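PDB 3CBW: YdhT protein from Bacillus subtilis, which hydrolyses internal beta-1,4 linkages of mannan, galactomannan and glucomannan as a secreted endo-mannanase of glycoside hydrolase family 26. Local coordinates for residues Asp76-Trp81 / Ile111-Ala116; Asn86-Ile91 / Leu148-Ser153; Phe171-Glu176 / Gln202-Ile207. The protein carries 3 engineered substitutions. All blocks are in the same frame, centred on the assembly; numbering follows the deposited sequence.

Contact 1 (Asp76-Trp81 / Ile111-Ala116); sequences DYARGW and ISLHLA
With CG anti to the backbone N (chi1 -168°), D76 leans its carboxylate, on the face shared with S112 and H114, over the parallel strand 111-114, while H114, its CG beside its own N (chi1 -78°), turns its imidazole back to meet it. The two side chains cross at about a right angle. D76 OD2 lies in the imidazole plane at the edge and accepts from H114 ND1 at 2.6 Å; the ring meets the carboxylate from above its plane, as does the hydroxyl of S112, whose OG donates to D76 OD2 at 2.7 Å. D76 OD1 accepts backbone hydrogens on both lone pairs: H114 N on the syn side at 2.9 Å, A78 N on the anti side at 2.9 Å, which closes an Asx turn. Four hydrogen bonds hold the buried carboxylate, and the one from ND1 helps fix the rotation of the H114 ring. An alanine in place of D76 would probably loosen the orientation of H114, a substrate-binding residue by similarity, and undo the Asx turn. On the other face of the sheet I111 CG2 sits 4.2 Å from the centroid of the Y77 ring in a CH-pi contact, and Y77 OH bonds to N96. The paired strands belong to the beta-alpha-beta unit 72-79, 96-104, 108-114 of the TIM barrel, between strands 41-49 and 169-172, with helix 143-163 packed on Y77 and I111.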
loop_
_atom_site.group_PDB
_atom_site.type_symbol
_atom_site.label_atom_id
_atom_site.label_comp_id
_atom_site.label_asym_id
_atom_site.label_seq_id
_atom_site.Cartn_x
_atom_site.Cartn_y
_atom_site.Cartn_z
ATOM N N ASP A 76 5.997 -2.551 6.864
ATOM C CA ASP A 76 5.840 -1.140 7.206
ATOM C C ASP A 76 7.082 -0.724 7.975
ATOM O O ASP A 76 7.436 -1.318 8.987
ATOM C CB ASP A 76 4.545 -0.938 7.997
ATOM C CG ASP A 76 4.156 0.519 8.138
ATOM O OD1 ASP A 76 4.956 1.321 8.669
ATOM O OD2 ASP A 76 3.009 0.843 7.743
ATOM N N TYR A 77 7.776 0.281 7.457
ATOM C CA TYR A 77 9.008 0.753 8.068
ATOM C C TYR A 77 8.788 1.554 9.356
ATOM O O TYR A 77 9.738 1.735 10.140
ATOM C CB TYR A 77 9.710 1.710 7.122
ATOM C CG TYR A 77 10.475 1.194 5.920
ATOM C CD1 TYR A 77 10.898 -0.138 5.789
ATOM C CD2 TYR A 77 10.870 2.098 4.946
ATOM C CE1 TYR A 77 11.669 -0.541 4.683
ATOM C CE2 TYR A 77 11.643 1.718 3.862
ATOM C CZ TYR A 77 12.042 0.405 3.730
ATOM O OH TYR A 77 12.825 0.077 2.647
ATOM N N ALA A 78 7.589 2.099 9.551
ATOM C CA ALA A 78 7.419 3.161 10.541
ATOM C C ALA A 78 6.564 2.731 11.717
ATOM O O ALA A 78 5.383 2.411 11.562
ATOM C CB ALA A 78 6.863 4.411 9.888
ATOM N N ARG A 79 7.182 2.725 12.899
ATOM C CA ARG A 79 6.511 2.363 14.122
ATOM C C ARG A 79 6.141 3.666 14.837
ATOM O O ARG A 79 6.736 4.034 15.853
ATOM C CB ARG A 79 7.407 1.464 14.983
ATOM C CG ARG A 79 7.718 0.057 14.375
ATOM C CD ARG A 79 8.846 0.023 13.313
ATOM N NE ARG A 79 10.010 0.771 13.783
ATOM C CZ ARG A 79 10.982 0.289 14.557
ATOM N NH1 ARG A 79 11.020 -0.998 14.901
ATOM N NH2 ARG A 79 11.951 1.101 14.960
ATOM N N GLY A 80 5.132 4.349 14.306
ATOM C CA GLY A 80 4.870 5.748 14.668
ATOM C C GLY A 80 4.258 6.003 16.033
ATOM O O GLY A 80 4.052 7.158 16.400
ATOM N N TRP A 81 3.947 4.930 16.759
ATOM C CA TRP A 81 3.495 5.015 18.158
ATOM C C TRP A 81 4.657 5.177 19.140
ATOM O O TRP A 81 4.437 5.554 20.290
ATOM C CB TRP A 81 2.678 3.776 18.542
ATOM C CG TRP A 81 3.401 2.491 18.261
ATOM C CD1 TRP A 81 4.224 1.796 19.108
ATOM C CD2 TRP A 81 3.384 1.764 17.029
ATOM N NE1 TRP A 81 4.717 0.675 18.473
ATOM C CE2 TRP A 81 4.218 0.637 17.195
ATOM C CE3 TRP A 81 2.741 1.959 15.794
ATOM C CZ2 TRP A 81 4.415 -0.303 16.177
ATOM C CZ3 TRP A 81 2.945 1.023 14.784
ATOM C CH2 TRP A 81 3.774 -0.089 14.987
ATOM N N ILE A 111 5.489 -1.556 0.535
ATOM C CA ILE A 111 5.836 -0.817 1.753
ATOM C C ILE A 111 4.810 0.268 2.060
ATOM O O ILE A 111 4.454 1.064 1.184
ATOM C CB ILE A 111 7.262 -0.198 1.635
ATOM C CG1 ILE A 111 8.295 -1.329 1.540
ATOM C CG2 ILE A 111 7.567 0.733 2.812
ATOM C CD1 ILE A 111 9.709 -0.896 1.172
ATOM N N SER A 112 4.338 0.265 3.307
ATOM C CA SER A 112 3.524 1.350 3.863
ATOM C C SER A 112 4.267 1.993 5.023
ATOM O O SER A 112 5.326 1.520 5.421
ATOM C CB SER A 112 2.157 0.836 4.333
ATOM O OG SER A 112 2.287 -0.142 5.358
ATOM N N LEU A 113 3.708 3.084 5.542
ATOM C CA LEU A 113 4.372 3.867 6.585
ATOM C C LEU A 113 3.399 4.383 7.632
ATOM O O LEU A 113 2.628 5.311 7.369
ATOM C CB LEU A 113 5.067 5.084 5.976
ATOM C CG LEU A 113 6.105 4.842 4.873
ATOM C CD1 LEU A 113 6.423 6.107 4.102
ATOM C CD2 LEU A 113 7.372 4.240 5.458
ATOM N N HIS A 114 3.462 3.827 8.837
ATOM C CA HIS A 114 2.719 4.405 9.970
ATOM C C HIS A 114 3.545 5.520 10.608
ATOM O O HIS A 114 4.036 5.393 11.732
ATOM C CB HIS A 114 2.325 3.330 10.972
ATOM C CG HIS A 114 1.143 2.525 10.526
ATOM N ND1 HIS A 114 1.156 1.751 9.384
ATOM C CD2 HIS A 114 -0.098 2.397 11.054
ATOM C CE1 HIS A 114 -0.023 1.170 9.235
ATOM N NE2 HIS A 114 -0.800 1.540 10.239
ATOM N N LEU A 115 3.692 6.630 9.883
ATOM C CA LEU A 115 4.622 7.690 10.251
ATOM C C LEU A 115 4.313 8.307 11.593
ATOM O O LEU A 115 3.162 8.658 11.876
ATOM C CB LEU A 115 4.593 8.811 9.218
ATOM C CG LEU A 115 5.108 8.529 7.809
ATOM C CD1 LEU A 115 4.854 9.768 6.941
ATOM C CD2 LEU A 115 6.594 8.183 7.850
ATOM N N ALA A 116 5.359 8.480 12.399
ATOM C CA ALA A 116 5.274 9.345 13.571
ATOM C C ALA A 116 4.887 10.750 13.123
ATOM O O ALA A 116 5.053 11.117 11.950
ATOM C CB ALA A 116 6.594 9.349 14.319
#

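Contact 2 (Asn86-Ile91 / Leu148-Ser153); sequences NIEDSI and LNAMLS
A mainly apolar contact, with no hydrogen bond between 86-91 and 148-153, joins the 3-10 turn 87-90, in the loop between strand 72-79 and helix 96-104, to one side of helix 143-163. M151 contributes the largest share of the buried surface. Its CG beside the backbone N and its extended chi2 bring SD to the turn; the bend at chi3 (-61°) turns only the terminal CE. I87, with CG1 anti to its N, crosses this chain obliquely and brings CG1 to 3.9 Å from M151 SD. E88 lies over the helix backbone, its CB 3.7 Å from A150 O. Because its CG takes the crowded position (chi1 70°) and the chain bends at chi2, the carboxylate folds back beside the methyl of A150, E88 OE1 3.7 Å from A150 CB. The turn is held from within by I87 O, which accepts both S90 N and S90 OG, the hydroxyl at 2.7 Å and nearly along the C=O axis. K154, further along the helix, bonds to the carbonyls of E88 and I91, and R79 from strand 72-79 takes those of D89 and S90. On its other side helix 143-163 packs through L148 and L152 against helix 194-214.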
loop_
_atom_site.group_PDB
_atom_site.type_symbol
_atom_site.label_atom_id
_atom_site.label_comp_id
_atom_site.label_asym_id
_atom_site.label_seq_id
_atom_site.Cartn_x
_atom_site.Cartn_y
_atom_site.Cartn_z
ATOM N N ASN A 86 14.986 10.544 18.879
ATOM C CA ASN A 86 14.889 11.261 17.617
ATOM C C ASN A 86 13.700 10.675 16.874
ATOM O O ASN A 86 13.494 9.461 16.902
ATOM C CB ASN A 86 16.176 11.102 16.796
ATOM C CG ASN A 86 17.381 11.750 17.464
ATOM O OD1 ASN A 86 17.313 12.888 17.918
ATOM N ND2 ASN A 86 18.493 11.022 17.515
ATOM N N ILE A 87 12.904 11.528 16.241
ATOM C CA ILE A 87 11.697 11.051 15.558
ATOM C C ILE A 87 11.983 9.950 14.525
ATOM O O ILE A 87 11.207 9.003 14.399
ATOM C CB ILE A 87 10.880 12.216 14.951
ATOM C CG1 ILE A 87 9.492 11.719 14.531
ATOM C CG2 ILE A 87 11.644 12.915 13.800
ATOM C CD1 ILE A 87 8.513 12.827 14.281
ATOM N N GLU A 88 13.112 10.048 13.831
ATOM C CA GLU A 88 13.451 9.059 12.811
ATOM C C GLU A 88 13.808 7.673 13.373
ATOM O O GLU A 88 13.887 6.708 12.610
ATOM C CB GLU A 88 14.505 9.589 11.824
ATOM C CG GLU A 88 15.902 9.763 12.399
ATOM C CD GLU A 88 16.142 11.115 13.082
ATOM O OE1 GLU A 88 15.179 11.810 13.489
ATOM O OE2 GLU A 88 17.329 11.490 13.224
ATOM N N ASP A 89 13.994 7.559 14.693
ATOM C CA ASP A 89 14.206 6.250 15.320
ATOM C C ASP A 89 12.985 5.338 15.143
ATOM O O ASP A 89 13.087 4.111 15.271
ATOM C CB ASP A 89 14.514 6.389 16.818
ATOM C CG ASP A 89 15.792 7.160 17.102
ATOM O OD1 ASP A 89 16.621 7.355 16.190
ATOM O OD2 ASP A 89 15.955 7.576 18.272
ATOM N N SER A 90 11.827 5.941 14.883
ATOM C CA SER A 90 10.613 5.202 14.568
ATOM C C SER A 90 10.715 4.408 13.262
ATOM O O SER A 90 9.943 3.491 13.062
ATOM C CB SER A 90 9.414 6.159 14.506
ATOM O OG SER A 90 9.520 7.069 13.422
ATOM N N ILE A 91 11.636 4.787 12.384
ATOM C CA ILE A 91 11.827 4.116 11.102
ATOM C C ILE A 91 12.858 3.002 11.239
ATOM O O ILE A 91 13.949 3.227 11.759
ATOM C CB ILE A 91 12.325 5.125 10.034
ATOM C CG1 ILE A 91 11.391 6.341 9.909
ATOM C CG2 ILE A 91 12.576 4.439 8.693
ATOM C CD1 ILE A 91 10.010 6.025 9.402
ATOM N N LEU A 148 9.904 15.977 9.617
ATOM C CA LEU A 148 9.394 15.214 8.471
ATOM C C LEU A 148 10.543 14.767 7.564
ATOM O O LEU A 148 10.674 13.579 7.237
ATOM C CB LEU A 148 8.367 16.012 7.664
ATOM C CG LEU A 148 7.865 15.312 6.390
ATOM C CD1 LEU A 148 7.110 14.010 6.701
ATOM C CD2 LEU A 148 6.992 16.253 5.591
ATOM N N ASN A 149 11.410 15.710 7.197
ATOM C CA ASN A 149 12.508 15.389 6.300
ATOM C C ASN A 149 13.507 14.387 6.867
ATOM O O ASN A 149 14.043 13.573 6.121
ATOM C CB ASN A 149 13.179 16.664 5.800
ATOM C CG ASN A 149 12.322 17.399 4.792
ATOM O OD1 ASN A 149 11.496 16.790 4.101
ATOM N ND2 ASN A 149 12.519 18.706 4.689
ATOM N N ALA A 150 13.713 14.401 8.185
ATOM C CA ALA A 150 14.558 13.397 8.831
ATOM C C ALA A 150 13.991 11.989 8.659
ATOM O O ALA A 150 14.726 11.028 8.396
ATOM C CB ALA A 150 14.756 13.716 10.309
ATOM N N MET A 151 12.677 11.857 8.809
ATOM C CA MET A 151 12.024 10.569 8.551
ATOM C C MET A 151 12.142 10.172 7.082
ATOM O O MET A 151 12.478 9.035 6.757
ATOM C CB MET A 151 10.546 10.615 8.947
ATOM C CG MET A 151 10.267 10.735 10.466
ATOM S SD MET A 151 8.494 10.493 10.981
ATOM C CE MET A 151 7.709 11.854 10.091
ATOM N N LEU A 152 11.848 11.110 6.194
ATOM C CA LEU A 152 11.887 10.804 4.770
ATOM C C LEU A 152 13.287 10.378 4.340
ATOM O O LEU A 152 13.434 9.490 3.507
ATOM C CB LEU A 152 11.408 11.994 3.937
ATOM C CG LEU A 152 9.970 12.483 4.183
ATOM C CD1 LEU A 152 9.613 13.587 3.204
ATOM C CD2 LEU A 152 8.957 11.342 4.107
ATOM N N SER A 153 14.318 11.013 4.896
ATOM C CA SER A 153 15.687 10.684 4.539
ATOM C C SER A 153 16.019 9.251 4.907
ATOM O O SER A 153 16.639 8.536 4.127
ATOM C CB SER A 153 16.659 11.641 5.220
ATOM O OG SER A 153 17.972 11.393 4.773
#

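Contact 3 (Phe171-Glu176 / Gln202-Ile207); sequences FRPLHE and QLYKKI
L174 sends its side chain from the loop after strand 169-172 straight at helix 194-214. From CB, which points at the helix, L174 CG stands beside the backbone N (chi1 -56°) and lies 3.9 Å from I207 CD1. Beyond it the two methyls part. L174 CD1 reaches the helix backbone, 3.6 Å from Y204 CA, and also touches L203 CG at 3.8 Å and I207 CD1 at 3.8 Å, so three residues on one side of the helix receive a single methyl. L174 CD2 turns to L203 CD2 at 3.9 Å. L174 and I207 meet tip to tip, whereas L203 crosses the leucine obliquely. Next to L174 the contact is looser: P173 CG approaches Y204 CE1 at 4.2 Å, and I207 CG2 comes to the edge of the F171 ring, 4.3 Å from F171 CE2. Y204 has CG anti to its N (chi1 -174°), which swings the ring toward P173, the two crossing obliquely, while its hydroxyl bonds to the carbonyl of Y242. No hydrogen bond links the two segments. R172, H175 and E176 point instead into the barrel, where R172 forms salt bridges with D249 and E275. The chemistry is therefore divided: F171, P173 and L174 give the helix a wholly apolar seam, while the polar side chains between and after them face the interior that holds E176 and E275, by similarity the proton donor and the nucleophile.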
loop_
_atom_site.group_PDB
_atom_site.type_symbol
_atom_site.label_atom_id
_atom_site.label_comp_id
_atom_site.label_asym_id
_atom_site.label_seq_id
_atom_site.Cartn_x
_atom_site.Cartn_y
_atom_site.Cartn_z
ATOM N N PHE A 171 4.698 1.264 -3.340
ATOM C CA PHE A 171 4.956 2.227 -2.257
ATOM C C PHE A 171 3.665 2.962 -1.962
ATOM O O PHE A 171 3.108 3.638 -2.839
ATOM C CB PHE A 171 6.063 3.194 -2.671
ATOM C CG PHE A 171 6.469 4.156 -1.595
ATOM C CD1 PHE A 171 6.997 3.693 -0.399
ATOM C CD2 PHE A 171 6.373 5.528 -1.799
ATOM C CE1 PHE A 171 7.388 4.570 0.598
ATOM C CE2 PHE A 171 6.782 6.424 -0.811
ATOM C CZ PHE A 171 7.288 5.948 0.396
ATOM N N ARG A 172 3.165 2.784 -0.744
ATOM C CA ARG A 172 1.828 3.240 -0.398
ATOM C C ARG A 172 1.895 4.160 0.823
ATOM O O ARG A 172 1.606 3.731 1.930
ATOM C CB ARG A 172 0.941 2.015 -0.134
ATOM C CG ARG A 172 -0.521 2.332 0.162
ATOM C CD ARG A 172 -1.324 1.046 0.284
ATOM N NE ARG A 172 -0.962 0.224 1.438
ATOM C CZ ARG A 172 -1.609 0.192 2.594
ATOM N NH1 ARG A 172 -2.680 0.943 2.799
ATOM N NH2 ARG A 172 -1.184 -0.597 3.557
ATOM N N PRO A 173 2.262 5.436 0.614
ATOM C CA PRO A 173 2.397 6.391 1.713
ATOM C C PRO A 173 1.074 7.092 2.030
ATOM O O PRO A 173 0.209 7.227 1.157
ATOM C CB PRO A 173 3.369 7.412 1.143
ATOM C CG PRO A 173 2.994 7.480 -0.322
ATOM C CD PRO A 173 2.614 6.049 -0.688
ATOM N N LEU A 174 0.927 7.560 3.271
ATOM C CA LEU A 174 -0.157 8.488 3.626
ATOM C C LEU A 174 -1.531 7.909 3.316
ATOM O O LEU A 174 -2.409 8.582 2.767
ATOM C CB LEU A 174 0.030 9.832 2.923
ATOM C CG LEU A 174 1.355 10.558 3.134
ATOM C CD1 LEU A 174 1.379 11.789 2.253
ATOM C CD2 LEU A 174 1.573 10.935 4.589
ATOM N N HIS A 175 -1.728 6.657 3.723
ATOM C CA HIS A 175 -2.958 5.930 3.431
ATOM C C HIS A 175 -4.102 6.333 4.364
ATOM O O HIS A 175 -3.888 6.949 5.417
ATOM C CB HIS A 175 -2.686 4.427 3.505
ATOM C CG HIS A 175 -2.271 3.941 4.855
ATOM N ND1 HIS A 175 -1.123 4.369 5.499
ATOM C CD2 HIS A 175 -2.822 2.992 5.650
ATOM C CE1 HIS A 175 -1.022 3.734 6.655
ATOM N NE2 HIS A 175 -2.027 2.881 6.763
ATOM N N GLU A 176 -5.324 6.003 3.956
ATOM C CA GLU A 176 -6.519 6.237 4.783
ATOM C C GLU A 176 -6.655 7.693 5.218
ATOM O O GLU A 176 -7.078 7.993 6.336
ATOM C CB GLU A 176 -6.567 5.289 5.985
ATOM C CG GLU A 176 -6.606 3.832 5.543
ATOM C CD GLU A 176 -6.426 2.817 6.659
ATOM O OE1 GLU A 176 -6.494 3.174 7.858
ATOM O OE2 GLU A 176 -6.192 1.624 6.321
ATOM N N GLN A 202 -0.619 18.547 -0.955
ATOM C CA GLN A 202 0.719 19.123 -0.854
ATOM C C GLN A 202 1.692 18.173 -0.172
ATOM O O GLN A 202 2.832 18.030 -0.611
ATOM C CB GLN A 202 0.654 20.453 -0.118
ATOM C CG GLN A 202 -0.062 21.528 -0.906
ATOM C CD GLN A 202 -0.254 22.800 -0.106
ATOM O OE1 GLN A 202 0.703 23.359 0.413
ATOM N NE2 GLN A 202 -1.499 23.252 0.009
ATOM N N LEU A 203 1.243 17.502 0.884
ATOM C CA LEU A 203 2.099 16.568 1.604
ATOM C C LEU A 203 2.448 15.343 0.757
ATOM O O LEU A 203 3.601 14.899 0.737
ATOM C CB LEU A 203 1.432 16.155 2.921
ATOM C CG LEU A 203 2.235 15.201 3.813
ATOM C CD1 LEU A 203 3.550 15.825 4.296
ATOM C CD2 LEU A 203 1.391 14.769 5.001
ATOM N N TYR A 204 1.461 14.804 0.053
ATOM C CA TYR A 204 1.710 13.673 -0.814
ATOM C C TYR A 204 2.734 14.071 -1.884
ATOM O O TYR A 204 3.700 13.338 -2.134
ATOM C CB TYR A 204 0.404 13.199 -1.435
ATOM C CG TYR A 204 0.547 11.940 -2.246
ATOM C CD1 TYR A 204 0.018 10.730 -1.804
ATOM C CD2 TYR A 204 1.194 11.972 -3.480
ATOM C CE1 TYR A 204 0.150 9.574 -2.589
ATOM C CE2 TYR A 204 1.340 10.857 -4.239
ATOM C CZ TYR A 204 0.832 9.666 -3.800
ATOM O OH TYR A 204 0.971 8.589 -4.633
ATOM N N LYS A 205 2.537 15.230 -2.507
ATOM C CA LYS A 205 3.464 15.691 -3.540
ATOM C C LYS A 205 4.854 15.965 -2.978
ATOM O O LYS A 205 5.845 15.718 -3.655
ATOM C CB LYS A 205 2.915 16.920 -4.241
ATOM C CG LYS A 205 1.675 16.652 -5.051
ATOM C CD LYS A 205 1.244 17.941 -5.693
ATOM C CE LYS A 205 -0.162 17.908 -6.185
ATOM N NZ LYS A 205 -0.528 19.286 -6.611
ATOM N N LYS A 206 4.930 16.451 -1.743
ATOM C CA LYS A 206 6.220 16.677 -1.089
ATOM C C LYS A 206 6.977 15.357 -0.934
ATOM O O LYS A 206 8.182 15.271 -1.195
ATOM C CB LYS A 206 5.982 17.325 0.267
ATOM C CG LYS A 206 7.218 17.600 1.089
ATOM C CD LYS A 206 6.826 18.405 2.324
ATOM C CE LYS A 206 8.008 18.768 3.159
ATOM N NZ LYS A 206 8.719 19.974 2.644
ATOM N N ILE A 207 6.268 14.311 -0.527
ATOM C CA ILE A 207 6.905 13.007 -0.417
ATOM C C ILE A 207 7.275 12.468 -1.807
ATOM O O ILE A 207 8.363 11.916 -1.990
ATOM C CB ILE A 207 6.046 12.012 0.381
ATOM C CG1 ILE A 207 5.906 12.501 1.831
ATOM C CG2 ILE A 207 6.635 10.596 0.292
ATOM C CD1 ILE A 207 5.115 11.579 2.735
#

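In the fold
All three contacts lie in one sector of the TIM barrel. The centres of contacts 1 and 2 are about 10 Å apart, those of 1 and 3 about 12 Å, and those of 2 and 3 about 15 Å. Contacts 1 and 3 share the parallel sheet, whose strands 108-114 and 169-172 are neighbours; there the H114 and H175 rings meet, tying a probable substrate-binding residue to the strand end that carries the probable proton donor. Contact 2 lies farther from the chain centre, and its helix 143-163 packs on helix 194-214 of contact 3. Along the chain, contacts 1 and 2 interleave and both close before contact 3 opens. The strand ends that probably form the active site are thus joined to the surrounding helices.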